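Local coordinates for uncharacterized protein (Legionella pneumophila subsp. pneumophila, PDB 5T2X) that is of unknown function but folds as an all-alpha chain of successive helices and belongs to the DUF5630 family, at residues Trp141-Glu144 against Lys145-Gly149. Residues are numbered along the deposited sequence; the frame is centred on the assembly and turned at random.
Sequences WAYE and KYKMG
Lys145 folds back one helical turn over Trp141. Its CG stands 4.1 Å above one face of the indole, offset toward the rim, and its CE comes within 3.4 Å of Trp141 NE1, so the aliphatic part of the lysine does the touching. The bend that brings it there lies at chi2 (-86°); beyond it the chain runs straight to the amino group. The other side chains of that indole's neighbourhood include Phe115, whose ring meets it with the planes at about 50°. Glu144 and Lys147, three residues apart, lie side by side and point the same way. Glu144 OE1 reaches Lys147 CD at 3.9 Å but stays 4.8 Å from Lys147 NZ, too far for the charged atoms to touch, though the opposite charges may still attract weakly. Lys147 is fully extended, its CG anti to the backbone N (chi1 -175°), which carries CD past the Tyr143 ring at 4.3 Å from CE2. Tyr143 packs on Thr157 of helix 153-167, and its OH hydrogen-bonds Asn182 O; the side chains of Tyr143 and Tyr146 both touch Leu183 of helix 169-185. Four consecutive i to i+4 backbone bonds run beneath these side chains, from Lys145 N to Trp141 O through Met148 N to Glu144 O at 3.1 Å. Gly149 then leaves the helix with positive phi and two bonds back into the last turn, one of them Gly149 N to Tyr146 O at 3.2 Å. This is the C-terminal end of helix 132-147, closed by a Schellman motif ahead of helix 153-167.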
ATOM      1  N   TRP A 141       5.849  11.978   4.289  1.00 30.16           N
ATOM      2  CA  TRP A 141       7.151  12.262   4.884  1.00 24.82           C
ATOM      3  C   TRP A 141       8.098  12.886   3.868  1.00 29.99           C
ATOM      4  O   TRP A 141       8.766  13.885   4.154  1.00 35.38           O
ATOM      5  CB  TRP A 141       7.744  10.976   5.462  1.00 25.55           C
ATOM      6  CG  TRP A 141       9.213  11.040   5.741  1.00 28.56           C
ATOM      7  CD1 TRP A 141       9.826  11.692   6.772  1.00 24.50           C
ATOM      8  CD2 TRP A 141      10.258  10.407   4.990  1.00 31.52           C
ATOM      9  NE1 TRP A 141      11.186  11.512   6.704  1.00 26.76           N
ATOM     10  CE2 TRP A 141      11.477  10.727   5.620  1.00 33.17           C
ATOM     11  CE3 TRP A 141      10.279   9.605   3.845  1.00 32.37           C
ATOM     12  CZ2 TRP A 141      12.705  10.274   5.142  1.00 28.37           C
ATOM     13  CZ3 TRP A 141      11.500   9.155   3.372  1.00 32.42           C
ATOM     14  CH2 TRP A 141      12.696   9.490   4.019  1.00 29.63           C
ATOM     15  N   ALA A 142       8.167  12.308   2.666  1.00 28.12           N
ATOM     16  CA  ALA A 142       9.065  12.846   1.652  1.00 23.06           C
ATOM     17  C   ALA A 142       8.574  14.185   1.120  1.00 26.60           C
ATOM     18  O   ALA A 142       9.389  15.032   0.737  1.00 24.78           O
ATOM     19  CB  ALA A 142       9.231  11.842   0.511  1.00 19.92           C
ATOM     20  N   TYR A 143       7.257  14.403   1.099  1.00 27.13           N
ATOM     21  CA  TYR A 143       6.735  15.676   0.613  1.00 32.17           C
ATOM     22  C   TYR A 143       7.082  16.813   1.565  1.00 30.56           C
ATOM     23  O   TYR A 143       7.444  17.909   1.123  1.00 38.37           O
ATOM     24  CB  TYR A 143       5.223  15.593   0.412  1.00 29.15           C
ATOM     25  CG  TYR A 143       4.615  16.898  -0.049  1.00 34.80           C
ATOM     26  CD1 TYR A 143       4.770  17.330  -1.360  1.00 31.87           C
ATOM     27  CD2 TYR A 143       3.896  17.702   0.826  1.00 28.72           C
ATOM     28  CE1 TYR A 143       4.224  18.524  -1.789  1.00 31.30           C
ATOM     29  CE2 TYR A 143       3.341  18.899   0.404  1.00 32.66           C
ATOM     30  CZ  TYR A 143       3.509  19.304  -0.904  1.00 35.39           C
ATOM     31  OH  TYR A 143       2.962  20.492  -1.332  1.00 42.10           O
ATOM     32  N   GLU A 144       6.970  16.575   2.873  1.00 30.65           N
ATOM     33  CA  GLU A 144       7.339  17.605   3.839  1.00 35.49           C
ATOM     34  C   GLU A 144       8.836  17.886   3.797  1.00 32.51           C
ATOM     35  O   GLU A 144       9.261  19.031   3.987  1.00 40.00           O
ATOM     36  CB  GLU A 144       6.902  17.191   5.244  1.00 24.18           C
ATOM     37  CG  GLU A 144       5.393  17.074   5.412  1.00 34.37           C
ATOM     38  CD  GLU A 144       4.668  18.389   5.169  1.00 55.62           C
ATOM     39  OE1 GLU A 144       5.254  19.459   5.445  1.00 52.18           O
ATOM     40  OE2 GLU A 144       3.513  18.353   4.697  1.00 61.55           O
ATOM     41  N   LYS A 145       9.649  16.854   3.551  1.00 27.05           N
ATOM     42  CA  LYS A 145      11.076  17.069   3.333  1.00 29.25           C
ATOM     43  C   LYS A 145      11.308  17.940   2.104  1.00 31.96           C
ATOM     44  O   LYS A 145      12.119  18.872   2.130  1.00 31.82           O
ATOM     45  CB  LYS A 145      11.793  15.727   3.175  1.00 28.85           C
ATOM     46  CG  LYS A 145      11.814  14.863   4.423  1.00 32.97           C
ATOM     47  CD  LYS A 145      12.986  15.212   5.315  1.00 41.69           C
ATOM     48  CE  LYS A 145      13.022  14.329   6.549  1.00 48.53           C
ATOM     49  NZ  LYS A 145      14.168  14.667   7.438  1.00 55.15           N
ATOM     50  N   TYR A 146      10.600  17.641   1.015  1.00 28.73           N
ATOM     51  CA  TYR A 146      10.717  18.446  -0.195  1.00 30.23           C
ATOM     52  C   TYR A 146      10.204  19.861   0.036  1.00 40.23           C
ATOM     53  O   TYR A 146      10.801  20.832  -0.442  1.00 35.33           O
ATOM     54  CB  TYR A 146       9.960  17.769  -1.339  1.00 28.00           C
ATOM     55  CG  TYR A 146       9.835  18.599  -2.595  1.00 26.98           C
ATOM     56  CD1 TYR A 146      10.961  19.010  -3.295  1.00 26.41           C
ATOM     57  CD2 TYR A 146       8.588  18.951  -3.095  1.00 29.46           C
ATOM     58  CE1 TYR A 146      10.849  19.762  -4.449  1.00 27.98           C
ATOM     59  CE2 TYR A 146       8.466  19.702  -4.247  1.00 28.93           C
ATOM     60  CZ  TYR A 146       9.600  20.103  -4.920  1.00 31.97           C
ATOM     61  OH  TYR A 146       9.483  20.849  -6.067  1.00 27.75           O
ATOM     62  N   LYS A 147       9.109  19.995   0.787  1.00 41.84           N
ATOM     63  CA  LYS A 147       8.513  21.307   1.014  1.00 39.61           C
ATOM     64  C   LYS A 147       9.431  22.220   1.819  1.00 39.28           C
ATOM     65  O   LYS A 147       9.434  23.436   1.602  1.00 38.98           O
ATOM     66  CB  LYS A 147       7.167  21.149   1.720  1.00 35.71           C
ATOM     67  CG  LYS A 147       6.386  22.439   1.898  1.00 46.11           C
ATOM     68  CD  LYS A 147       5.056  22.172   2.586  1.00 58.09           C
ATOM     69  CE  LYS A 147       4.253  23.450   2.761  1.00 61.95           C
ATOM     70  NZ  LYS A 147       2.969  23.195   3.470  1.00 68.45           N
HETATM   71  N   MSE A 148      10.218  21.664   2.737  1.00 31.06           N
HETATM   72  CA  MSE A 148      11.073  22.494   3.579  1.00 39.44           C
HETATM   73  C   MSE A 148      12.419  22.801   2.922  1.00 35.24           C
HETATM   74  O   MSE A 148      13.265  23.464   3.522  1.00 45.00           O
HETATM   75  CB  MSE A 148      11.294  21.836   4.944  1.00 31.30           C
HETATM   76  CG  MSE A 148      12.224  20.638   4.942  1.00 58.38           C
HETATM   77 SE   MSE A 148      12.590  20.016   6.759  1.00 73.38          SE
HETATM   78  CE  MSE A 148      13.742  18.507   6.338  1.00 76.52           C
ATOM     79  N   GLY A 149      12.624  22.319   1.695  1.00 32.40           N
ATOM     80  CA  GLY A 149      13.780  22.745   0.929  1.00 29.00           C
ATOM     81  C   GLY A 149      14.637  21.665   0.298  1.00 35.53           C
ATOM     82  O   GLY A 149      15.501  21.973  -0.529  1.00 35.60           O
TER